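XRE-family like protein (Pseudomonas syringae pv. tomato, PDB 3F6W) probably binds DNA through a helix-turn-helix domain of the XRE family, as expected of a transcriptional regulator of this kind. Local coordinates at residues A[31-36]-A[64-69]; A[35-38]-A[43-46]. All coordinates share one frame; numbering follows the deposited sequence.

Contact 1. Residues A[31-36]-A[64-69]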
# COMPACT_ATOMS: atom_id res chain seq x y z
N LYS A 31 -20.02 -14.65 14.06
CA LYS A 31 -21.22 -15.47 13.96
C LYS A 31 -22.47 -14.60 13.88
O LYS A 31 -23.36 -14.85 13.08
CB LYS A 31 -21.29 -16.46 15.13
CG LYS A 31 -22.46 -17.42 15.07
CD LYS A 31 -22.33 -18.48 16.16
CE LYS A 31 -23.47 -19.48 16.12
NZ LYS A 31 -24.74 -18.91 16.65
N GLU A 32 -22.51 -13.56 14.71
CA GLU A 32 -23.63 -12.62 14.71
C GLU A 32 -23.72 -11.80 13.42
O GLU A 32 -24.81 -11.57 12.89
CB GLU A 32 -23.55 -11.70 15.92
CG GLU A 32 -24.55 -10.55 15.91
CD GLU A 32 -25.94 -10.98 16.31
OE1 GLU A 32 -26.88 -10.18 16.15
OE2 GLU A 32 -26.10 -12.13 16.79
N LEU A 33 -22.57 -11.33 12.93
CA LEU A 33 -22.54 -10.60 11.67
C LEU A 33 -23.07 -11.49 10.55
O LEU A 33 -23.90 -11.06 9.75
CB LEU A 33 -21.13 -10.10 11.35
CG LEU A 33 -20.98 -9.37 10.01
CD1 LEU A 33 -22.03 -8.29 9.86
CD2 LEU A 33 -19.58 -8.82 9.84
N ALA A 34 -22.58 -12.72 10.50
CA ALA A 34 -23.02 -13.66 9.47
C ALA A 34 -24.54 -13.88 9.51
O ALA A 34 -25.21 -13.85 8.47
CB ALA A 34 -22.26 -14.98 9.59
N ALA A 35 -25.08 -14.07 10.70
CA ALA A 35 -26.53 -14.21 10.85
C ALA A 35 -27.25 -13.02 10.23
O ALA A 35 -28.21 -13.18 9.47
CB ALA A 35 -26.92 -14.39 12.31
N ARG A 36 -26.79 -11.81 10.54
CA ARG A 36 -27.44 -10.62 9.99
C ARG A 36 -27.37 -10.60 8.46
O ARG A 36 -28.29 -10.13 7.80
CB ARG A 36 -26.79 -9.34 10.54
CG ARG A 36 -27.11 -9.08 12.00
CD ARG A 36 -26.44 -7.81 12.49
NE ARG A 36 -26.53 -7.68 13.94
CZ ARG A 36 -26.22 -6.59 14.62
NH1 ARG A 36 -25.80 -5.51 13.97
NH2 ARG A 36 -26.34 -6.57 15.94
N ARG A 64 -23.28 -2.29 6.61
CA ARG A 64 -24.61 -2.12 7.19
C ARG A 64 -24.83 -3.12 8.32
O ARG A 64 -25.44 -2.79 9.34
CB ARG A 64 -25.71 -2.24 6.12
CG ARG A 64 -26.14 -0.91 5.49
CD ARG A 64 -25.08 -0.37 4.57
NE ARG A 64 -25.43 0.92 3.97
CZ ARG A 64 -25.80 1.09 2.71
NH1 ARG A 64 -25.90 0.05 1.89
NH2 ARG A 64 -26.09 2.30 2.25
N GLY A 65 -24.31 -4.33 8.15
CA GLY A 65 -24.48 -5.37 9.15
C GLY A 65 -23.80 -5.02 10.48
O GLY A 65 -24.25 -5.43 11.55
N ILE A 66 -22.72 -4.26 10.41
CA ILE A 66 -22.05 -3.84 11.64
C ILE A 66 -22.48 -2.45 12.11
O ILE A 66 -22.13 -2.04 13.21
CB ILE A 66 -20.52 -3.91 11.52
CG1 ILE A 66 -20.03 -3.09 10.34
CG2 ILE A 66 -20.07 -5.35 11.38
CD1 ILE A 66 -18.53 -3.18 10.15
N GLY A 67 -23.22 -1.73 11.28
CA GLY A 67 -23.72 -0.43 11.68
C GLY A 67 -22.89 0.74 11.20
O GLY A 67 -23.11 1.87 11.64
N THR A 68 -21.93 0.50 10.31
CA THR A 68 -21.07 1.58 9.84
C THR A 68 -21.35 1.97 8.38
O THR A 68 -21.57 1.11 7.53
CB THR A 68 -19.57 1.26 10.03
OG1 THR A 68 -18.79 2.38 9.59
CG2 THR A 68 -19.18 0.03 9.24
N ASP A 69 -21.33 3.28 8.12
CA ASP A 69 -21.65 3.84 6.81
C ASP A 69 -20.56 3.47 5.80
O ASP A 69 -19.41 3.88 5.95
CB ASP A 69 -21.78 5.36 6.94
CG ASP A 69 -22.18 6.04 5.64
OD1 ASP A 69 -22.00 5.45 4.56
OD2 ASP A 69 -22.66 7.19 5.70
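L33 and R36, one turn apart on helix 30-37, meet the last turn of helix 56-66 in two different ways, one apolar and one polar. The apolar part belongs to L33, which is buried and reaches the other helix with both methyl ends. CG2 of I66 touches CD1 and CD2 of L33 alike, at 3.8 Å each, the two side chains crossing at a slant, while CD1 also rests 3.8 Å from the backbone carbon C of G65. With CG anti to the backbone N (chi1 177°), L33 sends its branch across to the neighbouring helix. The backbones come close where R36 faces G65, their CA atoms 6.1 Å apart. Because G65 has no side chain, the CD1 methyl of L33 can rest directly on the main chain there.

The polar part is one hydrogen bond from a side chain to a main-chain carbonyl. R36, extended from CG to NE, swings its guanidinium over to G65, and NH1 donates to the carbonyl O of G65 at 2.9 Å. The bond is bent at the hydrogen (139°), and the oxygen sits near the guanidinium edge but about 25° out of its plane. NE of the same group makes a weak, 3.4 Å salt bridge to OE1 of E32, which lies at the edge in plane and so holds the group from a second direction. A carbonyl in the last turn of a helix thus gains a cationic partner.

Helix 56-66 ends here in a Schellman motif, with G67 at positive phi as its C-prime residue. L33 also touches F62, while I66 packs on A22 and R23 of helix 3-26. Within the five-helix XRE domain, probably a DNA-binding module, the contact joins the first helix of the helix-turn-helix to the C-terminal end of helix 56-66.

Contact 2. Residues A[35-38]-A[43-46]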
# COMPACT_ATOMS: atom_id res chain seq x y z
N ALA A 35 -25.08 -14.07 10.70
CA ALA A 35 -26.53 -14.21 10.85
C ALA A 35 -27.25 -13.02 10.23
O ALA A 35 -28.21 -13.18 9.47
CB ALA A 35 -26.92 -14.39 12.31
N ARG A 36 -26.79 -11.81 10.54
CA ARG A 36 -27.44 -10.62 9.99
C ARG A 36 -27.37 -10.60 8.46
O ARG A 36 -28.29 -10.13 7.80
CB ARG A 36 -26.79 -9.34 10.54
CG ARG A 36 -27.11 -9.08 12.00
CD ARG A 36 -26.44 -7.81 12.49
NE ARG A 36 -26.53 -7.68 13.94
CZ ARG A 36 -26.22 -6.59 14.62
NH1 ARG A 36 -25.80 -5.51 13.97
NH2 ARG A 36 -26.34 -6.57 15.94
N LEU A 37 -26.26 -11.10 7.92
CA LEU A 37 -26.03 -11.09 6.47
C LEU A 37 -26.80 -12.22 5.81
O LEU A 37 -27.00 -12.24 4.60
CB LEU A 37 -24.54 -11.25 6.16
CG LEU A 37 -23.58 -10.15 6.61
CD1 LEU A 37 -22.15 -10.42 6.15
CD2 LEU A 37 -24.05 -8.80 6.10
N GLY A 38 -27.23 -13.18 6.62
CA GLY A 38 -27.82 -14.39 6.08
C GLY A 38 -26.80 -15.23 5.32
O GLY A 38 -27.13 -15.84 4.31
N PHE A 43 -18.13 -17.04 5.71
CA PHE A 43 -18.09 -15.85 4.85
C PHE A 43 -17.37 -14.70 5.54
O PHE A 43 -16.50 -14.03 4.96
CB PHE A 43 -19.51 -15.40 4.49
CG PHE A 43 -19.56 -14.14 3.68
CD1 PHE A 43 -19.35 -14.17 2.31
CD2 PHE A 43 -19.82 -12.91 4.29
CE1 PHE A 43 -19.40 -13.01 1.56
CE2 PHE A 43 -19.87 -11.75 3.55
CZ PHE A 43 -19.66 -11.81 2.17
N VAL A 44 -17.75 -14.46 6.79
CA VAL A 44 -17.17 -13.37 7.55
C VAL A 44 -15.73 -13.68 7.90
O VAL A 44 -14.85 -12.84 7.72
CB VAL A 44 -17.98 -13.09 8.83
CG1 VAL A 44 -17.29 -12.04 9.67
CG2 VAL A 44 -19.37 -12.63 8.44
N SER A 45 -15.47 -14.90 8.38
CA SER A 45 -14.11 -15.23 8.78
C SER A 45 -13.13 -15.21 7.60
O SER A 45 -12.01 -14.73 7.74
CB SER A 45 -14.06 -16.57 9.53
OG SER A 45 -14.56 -17.62 8.73
N LYS A 46 -13.54 -15.71 6.45
CA LYS A 46 -12.66 -15.71 5.28
C LYS A 46 -12.47 -14.29 4.73
O LYS A 46 -11.41 -13.95 4.19
CB LYS A 46 -13.21 -16.62 4.18
CG LYS A 46 -13.03 -18.10 4.48
CD LYS A 46 -13.30 -18.96 3.26
CE LYS A 46 -12.91 -20.40 3.52
NZ LYS A 46 -13.17 -21.25 2.34
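L37 overlaps the ring of F43 with a single methyl, CD1, which approaches CE2 to 3.7 Å and CD2 to 3.9 Å. The two side chains cross at about a right angle, and the methyl meets the ring obliquely. Both CB atoms are directed across the gap; chi1 of 176° in F43 sets its CG anti to the backbone N and carries the ring toward the leucine. The same CD1 lies 4.2 Å from CG2 of V44, so one leucine methyl serves two neighbouring residues of the second helix.

No hydrogen bond spans these segments, whose closest CA atoms, those of L37 and V44, are 9.2 Å apart: the contact across this gap is made by side chains. It packs the two helices of a helix-turn-helix, 30-37 and 41-48, against each other. In XRE-family proteins the second of these helices is generally the one that reads DNA, a role here only inferred. The first helix closes in a Schellman motif at G38, whose positive phi starts the turn and whose N bonds to O of A35 at 3.0 Å.

Beyond the leucine, the F43 ring has a cation-pi partner in R39, from the turn itself, and also touches R52. V44 packs in addition on A34 of helix 30-37.

Helix 30-37 is the element common to both contacts, which share A35 and R36 and have their centres about 8 Å apart. Contact 2 reaches only as far as the next helix, 41-48, whereas contact 1 skips that helix to meet the end of helix 56-66, which follows it in the chain. The two are joined by packing of V44 against L33, CG2 of V44 lying 4.0 Å from CG of L33. A short-range contact thus sets one helix of the pair against the other, and the longer-range one joins helix 30-37 to the end of helix 56-66, so that one helix packs on both of the helices that follow it within a single helix-turn-helix domain.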